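Local coordinates for protein AggB (Escherichia coli, PDB 4PHX) that is the minor subunit, probably at the tip, of the aggregative adherence fimbriae through which enteroaggregative bacteria adhere to host surfaces, at residues H60-S72 with A91-A104. Sequence-based numbering, arbitrary orientation.
Sequences HELKVKIGGGGWS and AIFDIMSDGNQYSA
With chi1 at 72°, Gln101 tucks CG between its own backbone N and carbonyl carbon, and the extended chain beyond carries the amide to the backbone of Lys63. There the amide takes the place of a neighbouring strand's peptide group: OE1 accepts from Lys63 N at 3.0 Å, while NE2 gives a nearly straight bond to Lys63 O, which lies close to the amide plane. Lys63 O also takes Asp98 N at 2.8 Å, from well above the carbonyl plane. A further, more bent bond from NE2 to Ser97 OG, whose hydroxyl donates to Gly99 O, adds to the two with Lys63 in fixing the amide's rotation, and Leu62 CD2 rests against Gln101 CD.

At the far end, Trp71 has CG anti to its carbonyl carbon (chi1 -65°), which turns the indole edge to strand 90-97. NE1 reaches Ile92 O at 2.9 Å, in the ring plane, and Phe93 CB packs against the NE1 and CE2 corner of the indole, 3.5 Å from NE1. Between these ends the strands pair directly, Lys65 with Met96 and Gly67 with Asp94. Ile66 meets Phe93 and Ile95 on the core side; on the other face Lys65 CE lies 3.7 Å from Met96 CE. Ile37 and Ile39 of strand 34-39, with Val112, cover the core side. This is an antiparallel strand pair inside one sheet of the Ig-like beta sandwich of fimbrial subunits.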
ATOM      1  N   HIS B  60      18.776   7.738 -20.693  1.00 73.59           N
ATOM      2  CA  HIS B  60      18.517   7.860 -19.254  1.00 74.97           C
ATOM      3  C   HIS B  60      17.600   9.037 -18.942  1.00 70.19           C
ATOM      4  O   HIS B  60      17.960  10.192 -19.182  1.00 67.26           O
ATOM      5  CB  HIS B  60      19.825   8.053 -18.494  1.00 74.63           C
ATOM      6  CG  HIS B  60      20.960   7.241 -19.030  1.00 81.79           C
ATOM      7  ND1 HIS B  60      20.819   5.919 -19.401  1.00 84.38           N
ATOM      8  CD2 HIS B  60      22.252   7.566 -19.269  1.00 79.91           C
ATOM      9  CE1 HIS B  60      21.978   5.464 -19.840  1.00 84.32           C
ATOM     10  NE2 HIS B  60      22.864   6.443 -19.771  1.00 89.58           N
ATOM     11  N   GLU B  61      16.426   8.754 -18.386  1.00 67.30           N
ATOM     12  CA  GLU B  61      15.440   9.808 -18.193  1.00 61.40           C
ATOM     13  C   GLU B  61      14.766   9.794 -16.840  1.00 55.48           C
ATOM     14  O   GLU B  61      13.994   8.886 -16.539  1.00 53.75           O
ATOM     15  CB  GLU B  61      14.370   9.745 -19.279  1.00 52.21           C
ATOM     16  CG  GLU B  61      14.875  10.160 -20.629  1.00 66.02           C
ATOM     17  CD  GLU B  61      13.772  10.255 -21.644  1.00 63.78           C
ATOM     18  OE1 GLU B  61      12.823   9.450 -21.543  1.00 67.25           O
ATOM     19  OE2 GLU B  61      13.848  11.135 -22.526  1.00 56.09           O
ATOM     20  N   LEU B  62      15.039  10.822 -16.040  1.00 54.72           N
ATOM     21  CA  LEU B  62      14.279  11.040 -14.824  1.00 47.70           C
ATOM     22  C   LEU B  62      12.968  11.724 -15.139  1.00 45.52           C
ATOM     23  O   LEU B  62      12.948  12.743 -15.817  1.00 51.32           O
ATOM     24  CB  LEU B  62      15.068  11.879 -13.841  1.00 50.27           C
ATOM     25  CG  LEU B  62      16.142  11.063 -13.143  1.00 60.29           C
ATOM     26  CD1 LEU B  62      16.927  11.937 -12.172  1.00 58.74           C
ATOM     27  CD2 LEU B  62      15.485   9.877 -12.436  1.00 55.92           C
ATOM     28  N   LYS B  63      11.872  11.143 -14.671  1.00 43.46           N
ATOM     29  CA  LYS B  63      10.597  11.829 -14.665  1.00 44.46           C
ATOM     30  C   LYS B  63      10.551  12.546 -13.334  1.00 45.49           C
ATOM     31  O   LYS B  63      10.658  11.931 -12.272  1.00 44.78           O
ATOM     32  CB  LYS B  63       9.414  10.849 -14.724  1.00 50.47           C
ATOM     33  CG  LYS B  63       9.585   9.645 -15.634  1.00 51.67           C
ATOM     34  CD  LYS B  63       8.329   8.760 -15.656  1.00 60.16           C
ATOM     35  CE  LYS B  63       7.074   9.496 -16.158  1.00 60.92           C
ATOM     36  NZ  LYS B  63       7.068   9.714 -17.643  1.00 61.47           N
ATOM     37  N   VAL B  64      10.390  13.855 -13.378  1.00 46.86           N
ATOM     38  CA  VAL B  64      10.329  14.602 -12.151  1.00 40.80           C
ATOM     39  C   VAL B  64       9.059  15.425 -12.131  1.00 45.44           C
ATOM     40  O   VAL B  64       8.401  15.597 -13.163  1.00 40.49           O
ATOM     41  CB  VAL B  64      11.552  15.500 -12.010  1.00 41.43           C
ATOM     42  CG1 VAL B  64      12.813  14.655 -12.050  1.00 36.67           C
ATOM     43  CG2 VAL B  64      11.557  16.586 -13.110  1.00 36.58           C
ATOM     44  N   LYS B  65       8.699  15.906 -10.947  1.00 42.24           N
ATOM     45  CA  LYS B  65       7.566  16.811 -10.807  1.00 42.68           C
ATOM     46  C   LYS B  65       7.926  17.932  -9.842  1.00 39.00           C
ATOM     47  O   LYS B  65       8.780  17.779  -8.967  1.00 34.96           O
ATOM     48  CB  LYS B  65       6.299  16.074 -10.335  1.00 41.60           C
ATOM     49  CG  LYS B  65       6.430  15.384  -8.981  1.00 45.61           C
ATOM     50  CD  LYS B  65       5.101  14.754  -8.508  1.00 42.90           C
ATOM     51  CE  LYS B  65       5.236  14.090  -7.144  1.00 39.98           C
ATOM     52  NZ  LYS B  65       3.966  13.395  -6.735  1.00 45.45           N
ATOM     53  N   ILE B  66       7.264  19.067 -10.010  1.00 41.10           N
ATOM     54  CA  ILE B  66       7.597  20.230  -9.217  1.00 39.41           C
ATOM     55  C   ILE B  66       6.396  20.785  -8.462  1.00 33.90           C
ATOM     56  O   ILE B  66       5.280  20.806  -8.954  1.00 33.04           O
ATOM     57  CB  ILE B  66       8.238  21.328 -10.090  1.00 35.06           C
ATOM     58  CG1 ILE B  66       8.876  22.404  -9.212  1.00 34.68           C
ATOM     59  CG2 ILE B  66       7.198  21.908 -11.059  1.00 31.69           C
ATOM     60  CD1 ILE B  66       9.693  23.454  -9.985  1.00 36.14           C
ATOM     61  N   GLY B  67       6.654  21.250  -7.254  1.00 36.57           N
ATOM     62  CA  GLY B  67       5.634  21.910  -6.464  1.00 39.77           C
ATOM     63  C   GLY B  67       5.623  21.343  -5.062  1.00 38.68           C
ATOM     64  O   GLY B  67       6.544  21.583  -4.292  1.00 36.82           O
ATOM     65  N   GLY B  68       4.602  20.550  -4.753  1.00 42.25           N
ATOM     66  CA  GLY B  68       4.469  19.953  -3.436  1.00 42.80           C
ATOM     67  C   GLY B  68       3.362  20.628  -2.659  1.00 46.18           C
ATOM     68  O   GLY B  68       2.605  21.428  -3.223  1.00 48.40           O
ATOM     69  N   GLY B  69       3.288  20.324  -1.363  1.00 53.81           N
ATOM     70  CA  GLY B  69       2.292  20.895  -0.465  1.00 48.88           C
ATOM     71  C   GLY B  69       1.899  22.348  -0.694  1.00 48.63           C
ATOM     72  O   GLY B  69       2.673  23.263  -0.425  1.00 54.21           O
ATOM     73  N   GLY B  70       0.688  22.552  -1.203  1.00 44.60           N
ATOM     74  CA  GLY B  70       0.146  23.877  -1.379  1.00 42.19           C
ATOM     75  C   GLY B  70       0.406  24.480  -2.746  1.00 46.33           C
ATOM     76  O   GLY B  70       0.195  25.678  -2.935  1.00 44.94           O
ATOM     77  N   TRP B  71       0.862  23.663  -3.694  1.00 46.56           N
ATOM     78  CA  TRP B  71       1.124  24.113  -5.060  1.00 39.26           C
ATOM     79  C   TRP B  71       0.104  23.428  -5.958  1.00 45.92           C
ATOM     80  O   TRP B  71      -0.001  22.208  -5.963  1.00 54.96           O
ATOM     81  CB  TRP B  71       2.564  23.764  -5.511  1.00 38.41           C
ATOM     82  CG  TRP B  71       3.711  24.459  -4.743  1.00 39.43           C
ATOM     83  CD1 TRP B  71       4.405  23.962  -3.673  1.00 39.38           C
ATOM     84  CD2 TRP B  71       4.276  25.752  -5.012  1.00 39.76           C
ATOM     85  NE1 TRP B  71       5.356  24.861  -3.260  1.00 31.23           N
ATOM     86  CE2 TRP B  71       5.287  25.975  -4.052  1.00 38.02           C
ATOM     87  CE3 TRP B  71       4.012  26.752  -5.960  1.00 37.43           C
ATOM     88  CZ2 TRP B  71       6.041  27.154  -4.019  1.00 34.53           C
ATOM     89  CZ3 TRP B  71       4.748  27.921  -5.914  1.00 39.11           C
ATOM     90  CH2 TRP B  71       5.761  28.108  -4.958  1.00 33.86           C
ATOM     91  N   SER B  72      -0.659  24.209  -6.708  1.00 50.64           N
ATOM     92  CA  SER B  72      -1.623  23.656  -7.649  1.00 47.58           C
ATOM     93  C   SER B  72      -1.095  23.883  -9.053  1.00 50.11           C
ATOM     94  O   SER B  72      -0.427  24.893  -9.309  1.00 47.19           O
ATOM     95  CB  SER B  72      -2.997  24.322  -7.486  1.00 48.50           C
ATOM     96  OG  SER B  72      -3.439  24.247  -6.145  1.00 54.18           O
ATOM     97  N   ALA B  91       8.495  31.379  -0.505  1.00 41.26           N
ATOM     98  CA  ALA B  91       7.785  30.107  -0.594  1.00 33.84           C
ATOM     99  C   ALA B  91       8.720  28.967  -0.928  1.00 35.62           C
ATOM    100  O   ALA B  91       9.651  29.108  -1.715  1.00 32.38           O
ATOM    101  CB  ALA B  91       6.680  30.193  -1.593  1.00 32.16           C
ATOM    102  N   ILE B  92       8.480  27.825  -0.297  1.00 36.17           N
ATOM    103  CA  ILE B  92       9.331  26.670  -0.488  1.00 33.10           C
ATOM    104  C   ILE B  92       8.647  25.633  -1.386  1.00 36.29           C
ATOM    105  O   ILE B  92       7.436  25.407  -1.285  1.00 32.39           O
ATOM    106  CB  ILE B  92       9.728  26.079   0.859  1.00 38.36           C
ATOM    107  CG1 ILE B  92      10.545  27.115   1.636  1.00 38.47           C
ATOM    108  CG2 ILE B  92      10.503  24.771   0.704  1.00 32.36           C
ATOM    109  CD1 ILE B  92      11.905  27.398   1.042  1.00 34.79           C
ATOM    110  N   PHE B  93       9.428  25.046  -2.295  1.00 33.76           N
ATOM    111  CA  PHE B  93       8.945  23.995  -3.207  1.00 36.63           C
ATOM    112  C   PHE B  93       9.993  22.906  -3.396  1.00 30.92           C
ATOM    113  O   PHE B  93      11.167  23.091  -3.089  1.00 36.15           O
ATOM    114  CB  PHE B  93       8.599  24.580  -4.579  1.00 32.74           C
ATOM    115  CG  PHE B  93       9.768  25.227  -5.268  1.00 34.33           C
ATOM    116  CD1 PHE B  93      10.578  24.497  -6.117  1.00 31.15           C
ATOM    117  CD2 PHE B  93      10.058  26.576  -5.054  1.00 31.92           C
ATOM    118  CE1 PHE B  93      11.662  25.077  -6.748  1.00 35.18           C
ATOM    119  CE2 PHE B  93      11.139  27.167  -5.674  1.00 33.52           C
ATOM    120  CZ  PHE B  93      11.957  26.408  -6.533  1.00 32.99           C
ATOM    121  N   ASP B  94       9.589  21.772  -3.928  1.00 31.07           N
ATOM    122  CA  ASP B  94      10.571  20.731  -4.194  1.00 38.83           C
ATOM    123  C   ASP B  94      10.504  20.277  -5.628  1.00 37.29           C
ATOM    124  O   ASP B  94       9.486  20.461  -6.305  1.00 38.62           O
ATOM    125  CB  ASP B  94      10.325  19.519  -3.311  1.00 37.96           C
ATOM    126  CG  ASP B  94      10.499  19.825  -1.841  1.00 38.43           C
ATOM    127  OD1 ASP B  94      11.660  19.860  -1.366  1.00 37.18           O
ATOM    128  OD2 ASP B  94       9.464  19.983  -1.163  1.00 36.14           O
ATOM    129  N   ILE B  95      11.596  19.676  -6.074  1.00 36.88           N
ATOM    130  CA  ILE B  95      11.591  18.890  -7.294  1.00 37.72           C
ATOM    131  C   ILE B  95      11.610  17.427  -6.884  1.00 39.45           C
ATOM    132  O   ILE B  95      12.506  16.968  -6.167  1.00 37.24           O
ATOM    133  CB  ILE B  95      12.765  19.245  -8.214  1.00 36.59           C
ATOM    134  CG1 ILE B  95      12.572  20.671  -8.748  1.00 33.92           C
ATOM    135  CG2 ILE B  95      12.859  18.253  -9.384  1.00 32.46           C
ATOM    136  CD1 ILE B  95      13.796  21.260  -9.457  1.00 25.72           C
ATOM    137  N   MET B  96      10.593  16.700  -7.320  1.00 41.61           N
ATOM    138  CA  MET B  96      10.384  15.356  -6.814  1.00 45.28           C
ATOM    139  C   MET B  96      10.377  14.296  -7.907  1.00 45.77           C
ATOM    140  O   MET B  96       9.965  14.553  -9.041  1.00 44.92           O
ATOM    141  CB  MET B  96       9.084  15.277  -6.003  1.00 43.37           C
ATOM    142  CG  MET B  96       9.077  16.090  -4.730  1.00 38.93           C
ATOM    143  SD  MET B  96       7.426  16.280  -4.030  1.00 38.61           S
ATOM    144  CE  MET B  96       6.531  17.052  -5.344  1.00 33.28           C
ATOM    145  N   SER B  97      10.835  13.103  -7.545  1.00 44.77           N
ATOM    146  CA  SER B  97      10.671  11.934  -8.395  1.00 50.08           C
ATOM    147  C   SER B  97       9.205  11.723  -8.766  1.00 47.69           C
ATOM    148  O   SER B  97       8.334  11.675  -7.896  1.00 43.02           O
ATOM    149  CB  SER B  97      11.186  10.684  -7.699  1.00 40.68           C
ATOM    150  OG  SER B  97      11.004   9.586  -8.546  1.00 47.53           O
ATOM    151  N   ASP B  98       8.939  11.611 -10.063  1.00 46.13           N
ATOM    152  CA  ASP B  98       7.575  11.420 -10.531  1.00 47.96           C
ATOM    153  C   ASP B  98       7.291   9.932 -10.695  1.00 46.83           C
ATOM    154  O   ASP B  98       7.403   9.395 -11.784  1.00 48.99           O
ATOM    155  CB  ASP B  98       7.344  12.165 -11.849  1.00 44.04           C
ATOM    156  CG  ASP B  98       5.912  12.038 -12.345  1.00 48.18           C
ATOM    157  OD1 ASP B  98       5.052  11.519 -11.596  1.00 51.59           O
ATOM    158  OD2 ASP B  98       5.643  12.471 -13.482  1.00 49.99           O
ATOM    159  N   GLY B  99       6.927   9.283  -9.601  1.00 48.92           N
ATOM    160  CA  GLY B  99       6.770   7.845  -9.570  1.00 51.04           C
ATOM    161  C   GLY B  99       8.033   7.123  -9.129  1.00 52.25           C
ATOM    162  O   GLY B  99       9.095   7.742  -8.937  1.00 46.12           O
ATOM    163  N   ASN B 100       7.906   5.806  -8.955  1.00 52.48           N
ATOM    164  CA  ASN B 100       9.043   4.950  -8.645  1.00 51.39           C
ATOM    165  C   ASN B 100       9.815   4.704  -9.922  1.00 50.25           C
ATOM    166  O   ASN B 100       9.216   4.474 -10.974  1.00 54.18           O
ATOM    167  CB  ASN B 100       8.577   3.607  -8.076  1.00 59.42           C
ATOM    168  CG  ASN B 100       7.816   3.750  -6.781  1.00 62.66           C
ATOM    169  OD1 ASN B 100       8.209   4.511  -5.898  1.00 60.22           O
ATOM    170  ND2 ASN B 100       6.712   3.019  -6.659  1.00 65.22           N
ATOM    171  N   GLN B 101      11.139   4.737  -9.836  1.00 48.15           N
ATOM    172  CA  GLN B 101      11.961   4.625 -11.033  1.00 47.71           C
ATOM    173  C   GLN B 101      13.413   4.390 -10.672  1.00 47.84           C
ATOM    174  O   GLN B 101      13.829   4.581  -9.540  1.00 53.03           O
ATOM    175  CB  GLN B 101      11.839   5.888 -11.906  1.00 49.47           C
ATOM    176  CG  GLN B 101      12.527   7.150 -11.352  1.00 42.11           C
ATOM    177  CD  GLN B 101      12.072   8.454 -12.047  1.00 49.87           C
ATOM    178  OE1 GLN B 101      11.955   8.515 -13.277  1.00 47.79           O
ATOM    179  NE2 GLN B 101      11.819   9.505 -11.249  1.00 43.52           N
ATOM    180  N   TYR B 102      14.180   3.987 -11.666  1.00 44.84           N
ATOM    181  CA  TYR B 102      15.604   3.781 -11.519  1.00 51.59           C
ATOM    182  C   TYR B 102      16.357   5.023 -11.990  1.00 51.59           C
ATOM    183  O   TYR B 102      15.901   5.743 -12.873  1.00 48.02           O
ATOM    184  CB  TYR B 102      16.021   2.570 -12.358  1.00 44.36           C
ATOM    185  CG  TYR B 102      17.475   2.553 -12.769  1.00 43.64           C
ATOM    186  CD1 TYR B 102      18.454   2.117 -11.897  1.00 49.28           C
ATOM    187  CD2 TYR B 102      17.861   2.962 -14.035  1.00 44.48           C
ATOM    188  CE1 TYR B 102      19.776   2.085 -12.267  1.00 49.23           C
ATOM    189  CE2 TYR B 102      19.185   2.934 -14.420  1.00 45.21           C
ATOM    190  CZ  TYR B 102      20.139   2.495 -13.527  1.00 49.33           C
ATOM    191  OH  TYR B 102      21.461   2.455 -13.901  1.00 53.71           O
ATOM    192  N   SER B 103      17.530   5.246 -11.424  1.00 54.32           N
ATOM    193  CA  SER B 103      18.330   6.395 -11.806  1.00 59.08           C
ATOM    194  C   SER B 103      19.658   5.981 -12.410  1.00 55.14           C
ATOM    195  O   SER B 103      20.559   5.504 -11.716  1.00 59.58           O
ATOM    196  CB  SER B 103      18.576   7.301 -10.591  1.00 64.67           C
ATOM    197  OG  SER B 103      19.422   6.655  -9.649  1.00 69.73           O
ATOM    198  N   ALA B 104      19.787   6.163 -13.711  1.00 55.88           N
ATOM    199  CA  ALA B 104      21.093   6.031 -14.307  1.00 58.36           C
ATOM    200  C   ALA B 104      21.946   7.102 -13.666  1.00 63.83           C
ATOM    201  O   ALA B 104      21.490   8.228 -13.483  1.00 62.16           O
ATOM    202  CB  ALA B 104      21.018   6.240 -15.784  1.00 61.76           C
TER